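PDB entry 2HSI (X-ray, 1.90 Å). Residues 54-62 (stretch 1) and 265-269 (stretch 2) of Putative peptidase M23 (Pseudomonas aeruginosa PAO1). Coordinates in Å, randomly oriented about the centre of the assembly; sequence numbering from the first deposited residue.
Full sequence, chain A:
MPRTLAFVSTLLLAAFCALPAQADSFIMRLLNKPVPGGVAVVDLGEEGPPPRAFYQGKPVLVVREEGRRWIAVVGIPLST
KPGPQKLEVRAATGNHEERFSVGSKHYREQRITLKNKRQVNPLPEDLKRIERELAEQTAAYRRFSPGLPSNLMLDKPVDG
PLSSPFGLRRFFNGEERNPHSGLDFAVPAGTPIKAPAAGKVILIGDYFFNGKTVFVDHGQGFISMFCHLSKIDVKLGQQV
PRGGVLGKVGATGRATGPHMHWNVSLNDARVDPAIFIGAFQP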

ATOM      1  N   PHE A  54       2.594  12.818  10.203  1.00 16.92           N
ATOM      2  CA  PHE A  54       1.440  13.121   9.353  1.00 17.79           C
ATOM      3  C   PHE A  54       1.934  13.796   8.084  1.00 14.21           C
ATOM      4  O   PHE A  54       2.779  14.696   8.149  1.00 14.35           O
ATOM      5  CB  PHE A  54       0.450  14.051  10.069  1.00 20.79           C
ATOM      6  CG  PHE A  54      -0.243  13.423  11.243  1.00 17.90           C
ATOM      7  CD1 PHE A  54      -1.473  12.795  11.079  1.00 19.88           C
ATOM      8  CD2 PHE A  54       0.329  13.462  12.519  1.00 18.36           C
ATOM      9  CE1 PHE A  54      -2.119  12.215  12.158  1.00 20.87           C
ATOM     10  CE2 PHE A  54      -0.302  12.875  13.593  1.00 19.00           C
ATOM     11  CZ  PHE A  54      -1.527  12.254  13.416  1.00 20.06           C
ATOM     12  N   TYR A  55       1.416  13.348   6.943  1.00 18.92           N
ATOM     13  CA  TYR A  55       1.684  13.982   5.647  1.00 13.87           C
ATOM     14  C   TYR A  55       0.375  14.319   4.958  1.00 21.74           C
ATOM     15  O   TYR A  55      -0.452  13.433   4.718  1.00 17.68           O
ATOM     16  CB  TYR A  55       2.528  13.060   4.766  1.00 13.38           C
ATOM     17  CG  TYR A  55       2.812  13.588   3.367  1.00 18.90           C
ATOM     18  CD1 TYR A  55       3.437  14.836   3.175  1.00 17.13           C
ATOM     19  CD2 TYR A  55       2.498  12.826   2.239  1.00 23.48           C
ATOM     20  CE1 TYR A  55       3.712  15.313   1.897  1.00 21.89           C
ATOM     21  CE2 TYR A  55       2.772  13.290   0.961  1.00 19.57           C
ATOM     22  CZ  TYR A  55       3.379  14.533   0.795  1.00 24.87           C
ATOM     23  OH  TYR A  55       3.651  14.981  -0.472  1.00 22.97           O
ATOM     24  N   GLN A  56       0.198  15.610   4.653  1.00 23.29           N
ATOM     25  CA  GLN A  56      -1.058  16.153   4.102  1.00 25.01           C
ATOM     26  C   GLN A  56      -2.273  15.819   4.988  1.00 24.76           C
ATOM     27  O   GLN A  56      -3.370  15.570   4.487  1.00 28.52           O
ATOM     28  CB  GLN A  56      -1.259  15.702   2.637  1.00 22.70           C
ATOM     29  CG  GLN A  56      -0.034  15.970   1.735  1.00 29.39           C
ATOM     30  CD  GLN A  56      -0.117  15.339   0.342  1.00 32.46           C
ATOM     31  OE1 GLN A  56      -0.544  14.197   0.175  1.00 33.91           O
ATOM     32  NE2 GLN A  56       0.336  16.082  -0.659  1.00 28.58           N
ATOM     33  N   GLY A  57      -2.054  15.787   6.303  1.00 21.40           N
ATOM     34  CA  GLY A  57      -3.120  15.494   7.276  1.00 25.26           C
ATOM     35  C   GLY A  57      -3.406  14.015   7.533  1.00 22.85           C
ATOM     36  O   GLY A  57      -4.249  13.682   8.356  1.00 25.59           O
ATOM     37  N   LYS A  58      -2.708  13.134   6.826  1.00 17.42           N
ATOM     38  CA  LYS A  58      -2.910  11.686   6.915  1.00 16.10           C
ATOM     39  C   LYS A  58      -1.789  11.057   7.740  1.00 18.95           C
ATOM     40  O   LYS A  58      -0.625  11.364   7.502  1.00 16.56           O
ATOM     41  CB  LYS A  58      -2.888  11.065   5.518  1.00 20.56           C
ATOM     42  CG  LYS A  58      -3.834  11.715   4.477  1.00 26.12           C
ATOM     43  CD  LYS A  58      -5.178  11.005   4.410  1.00 29.84           C
ATOM     44  CE  LYS A  58      -6.167  11.703   3.461  1.00 23.68           C
ATOM     45  NZ  LYS A  58      -5.818  11.553   2.019  1.00 37.22           N
ATOM     46  N   PRO A  59      -2.133  10.150   8.685  1.00 17.26           N
ATOM     47  CA  PRO A  59      -1.103   9.481   9.495  1.00 14.63           C
ATOM     48  C   PRO A  59      -0.186   8.589   8.660  1.00 18.42           C
ATOM     49  O   PRO A  59      -0.643   7.929   7.718  1.00 18.33           O
ATOM     50  CB  PRO A  59      -1.927   8.670  10.513  1.00 18.17           C
ATOM     51  CG  PRO A  59      -3.242   8.472   9.873  1.00 18.31           C
ATOM     52  CD  PRO A  59      -3.489   9.714   9.064  1.00 22.64           C
ATOM     53  N   VAL A  60       1.100   8.584   9.015  1.00 14.36           N
ATOM     54  CA  VAL A  60       2.160   7.967   8.233  1.00 16.21           C
ATOM     55  C   VAL A  60       2.866   6.859   9.035  1.00 13.34           C
ATOM     56  O   VAL A  60       3.011   6.977  10.250  1.00 18.18           O
ATOM     57  CB  VAL A  60       3.185   9.067   7.798  1.00 15.70           C
ATOM     58  CG1 VAL A  60       4.478   8.488   7.283  1.00 22.70           C
ATOM     59  CG2 VAL A  60       2.559   9.981   6.770  1.00 16.50           C
ATOM     60  N   LEU A  61       3.281   5.801   8.333  1.00 12.95           N
ATOM     61  CA  LEU A  61       4.070   4.681   8.889  1.00 14.85           C
ATOM     62  C   LEU A  61       5.398   5.143   9.498  1.00 16.60           C
ATOM     63  O   LEU A  61       6.222   5.792   8.834  1.00 16.86           O
ATOM     64  CB  LEU A  61       4.336   3.634   7.800  1.00 16.34           C
ATOM     65  CG  LEU A  61       5.327   2.480   8.043  1.00 12.83           C
ATOM     66  CD1 LEU A  61       4.867   1.639   9.204  1.00 16.52           C
ATOM     67  CD2 LEU A  61       5.479   1.621   6.796  1.00 15.55           C
ATOM     68  N   VAL A  62       5.586   4.800  10.766  1.00 14.58           N
ATOM     69  CA  VAL A  62       6.780   5.173  11.522  1.00 16.21           C
ATOM     70  C   VAL A  62       7.441   3.905  12.070  1.00 16.65           C
ATOM     71  O   VAL A  62       6.802   3.100  12.754  1.00 16.08           O
ATOM     72  CB  VAL A  62       6.435   6.169  12.670  1.00 14.03           C
ATOM     73  CG1 VAL A  62       7.641   6.422  13.561  1.00 15.42           C
ATOM     74  CG2 VAL A  62       5.900   7.499  12.120  1.00 12.37           C
ATOM     75  N   SER A 265      -0.709   0.896  -0.828  1.00 15.28           N
ATOM     76  CA  SER A 265      -1.013   2.208  -0.298  1.00 17.59           C
ATOM     77  C   SER A 265      -0.188   2.477   0.961  1.00 18.15           C
ATOM     78  O   SER A 265       0.103   1.566   1.742  1.00 16.46           O
ATOM     79  CB  SER A 265      -2.509   2.318  -0.015  1.00 12.88           C
ATOM     80  OG  SER A 265      -2.920   3.636   0.336  1.00 18.18           O
ATOM     81  N   LEU A 266       0.189   3.739   1.128  1.00 17.39           N
ATOM     82  CA  LEU A 266       0.831   4.248   2.341  1.00 19.39           C
ATOM     83  C   LEU A 266       0.222   5.609   2.586  1.00 20.07           C
ATOM     84  O   LEU A 266       0.123   6.415   1.656  1.00 22.29           O
ATOM     85  CB  LEU A 266       2.341   4.423   2.143  1.00 16.33           C
ATOM     86  CG  LEU A 266       3.292   3.227   2.242  1.00 20.63           C
ATOM     87  CD1 LEU A 266       4.621   3.591   1.590  1.00 21.83           C
ATOM     88  CD2 LEU A 266       3.509   2.824   3.694  1.00 17.49           C
ATOM     89  N   ASN A 267      -0.182   5.865   3.828  1.00 14.84           N
ATOM     90  CA  ASN A 267      -0.847   7.119   4.225  1.00 18.63           C
ATOM     91  C   ASN A 267      -1.903   7.613   3.233  1.00 17.71           C
ATOM     92  O   ASN A 267      -1.918   8.789   2.867  1.00 15.58           O
ATOM     93  CB  ASN A 267       0.155   8.247   4.587  1.00 16.12           C
ATOM     94  CG  ASN A 267       1.234   8.469   3.530  1.00 16.98           C
ATOM     95  OD1 ASN A 267       2.307   7.876   3.598  1.00 16.41           O
ATOM     96  ND2 ASN A 267       0.937   9.296   2.527  1.00 16.87           N
ATOM     97  N   ASP A 268      -2.769   6.691   2.799  1.00 17.16           N
ATOM     98  CA  ASP A 268      -3.815   6.970   1.803  1.00 18.73           C
ATOM     99  C   ASP A 268      -3.281   7.532   0.473  1.00 23.39           C
ATOM    100  O   ASP A 268      -3.906   8.403  -0.152  1.00 20.00           O
ATOM    101  CB  ASP A 268      -4.922   7.854   2.392  1.00 15.88           C
ATOM    102  CG  ASP A 268      -6.200   7.864   1.550  1.00 20.86           C
ATOM    103  OD1 ASP A 268      -6.488   6.861   0.862  1.00 18.40           O
ATOM    104  OD2 ASP A 268      -6.915   8.891   1.590  1.00 21.08           O
ATOM    105  N   ALA A 269      -2.116   7.028   0.058  1.00 17.07           N
ATOM    106  CA  ALA A 269      -1.546   7.347  -1.236  1.00 23.01           C
ATOM    107  C   ALA A 269      -1.158   6.052  -1.934  1.00 22.61           C
ATOM    108  O   ALA A 269      -0.337   5.282  -1.410  1.00 23.64           O
ATOM    109  CB  ALA A 269      -0.333   8.253  -1.072  1.00 19.84           C
TER
HETATM  110  O   HOH W   1      -1.023  11.885   2.219  1.00 24.85           O
HETATM  111  O   HOH W   2       2.998   6.010   5.422  1.00 14.95           O

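Two turns more than 200 residues apart in sequence pack against each other, burying 329 Å² in all, with Asn267 at the centre. Phe54 opens stretch 1 with its CB pointing away from stretch 2 and takes no part. Tyr55 begins a type I' turn that ends at Lys58; the backbone pairs Tyr55 N to Lys58 O (2.9 Å) and Lys58 N to Tyr55 O (3.1 Å) close it in both directions. The buried Tyr55 side chain, chi1 t, points toward stretch 2 and offers its ring edge to the amide of Asn267, with CD2 3.9 Å from ND2 and ND2 near the ring plane. Gln56 and Gly57 form the exposed tip of the turn and make no direct contact. Both have positive phi, which glycine accommodates easily at position 57. Gln56 nevertheless contributes through water 1, which donates to Tyr55 O (3.0 Å) and Gln56 OE1 (3.1 Å), though not necessarily to both at once, and accepts from Asn267 ND2 (3.3 Å).

Lys58 supplies the one direct hydrogen bond between the stretches. The long side chain of the partly exposed Lys58 brings NZ to 2.9 Å from Asp268 OD2, forming a salt bridge. Nearer the backbone, Lys58 CB lies 3.6 Å from Asn267 O, so the aliphatic base of the chain also packs. The CA-to-CB bond of Pro59 points away from stretch 2, and the residue meets that stretch through its carbonyl: Pro59 O lies 3.2 Å from Asn267 CB and 3.6 Å from Asn267 CA, the latter a CA-H...O contact. Val60 is buried, and its CG2 packs 3.7 Å from Asn267 CB; here the two backbones also come close, with Val60 CA and Asn267 CA 5.1 Å apart.

Asn267 suits this place because its short side chain, chi1 p, combines a CB that packs against stretch 1 with a polar amide that engages both waters. Water 2 donates to Asn267 OD1 (2.7 Å) and accepts from Leu61 N (2.9 Å), linking the amide to the backbone of stretch 1. Asn267 and Asp268 both have positive phi, in a turn closed by Leu266 N to Ala269 O (3.0 Å) and Ala269 N to Leu266 O (2.8 Å). Leu61, chi1 t and chi2 p, points toward stretch 2 and adds an apolar contact, its CD2 3.9 Å from Leu266 CD2; both leucines are buried, as befits their hydrocarbon side chains. Val62, also buried, lies beyond reach of stretch 2.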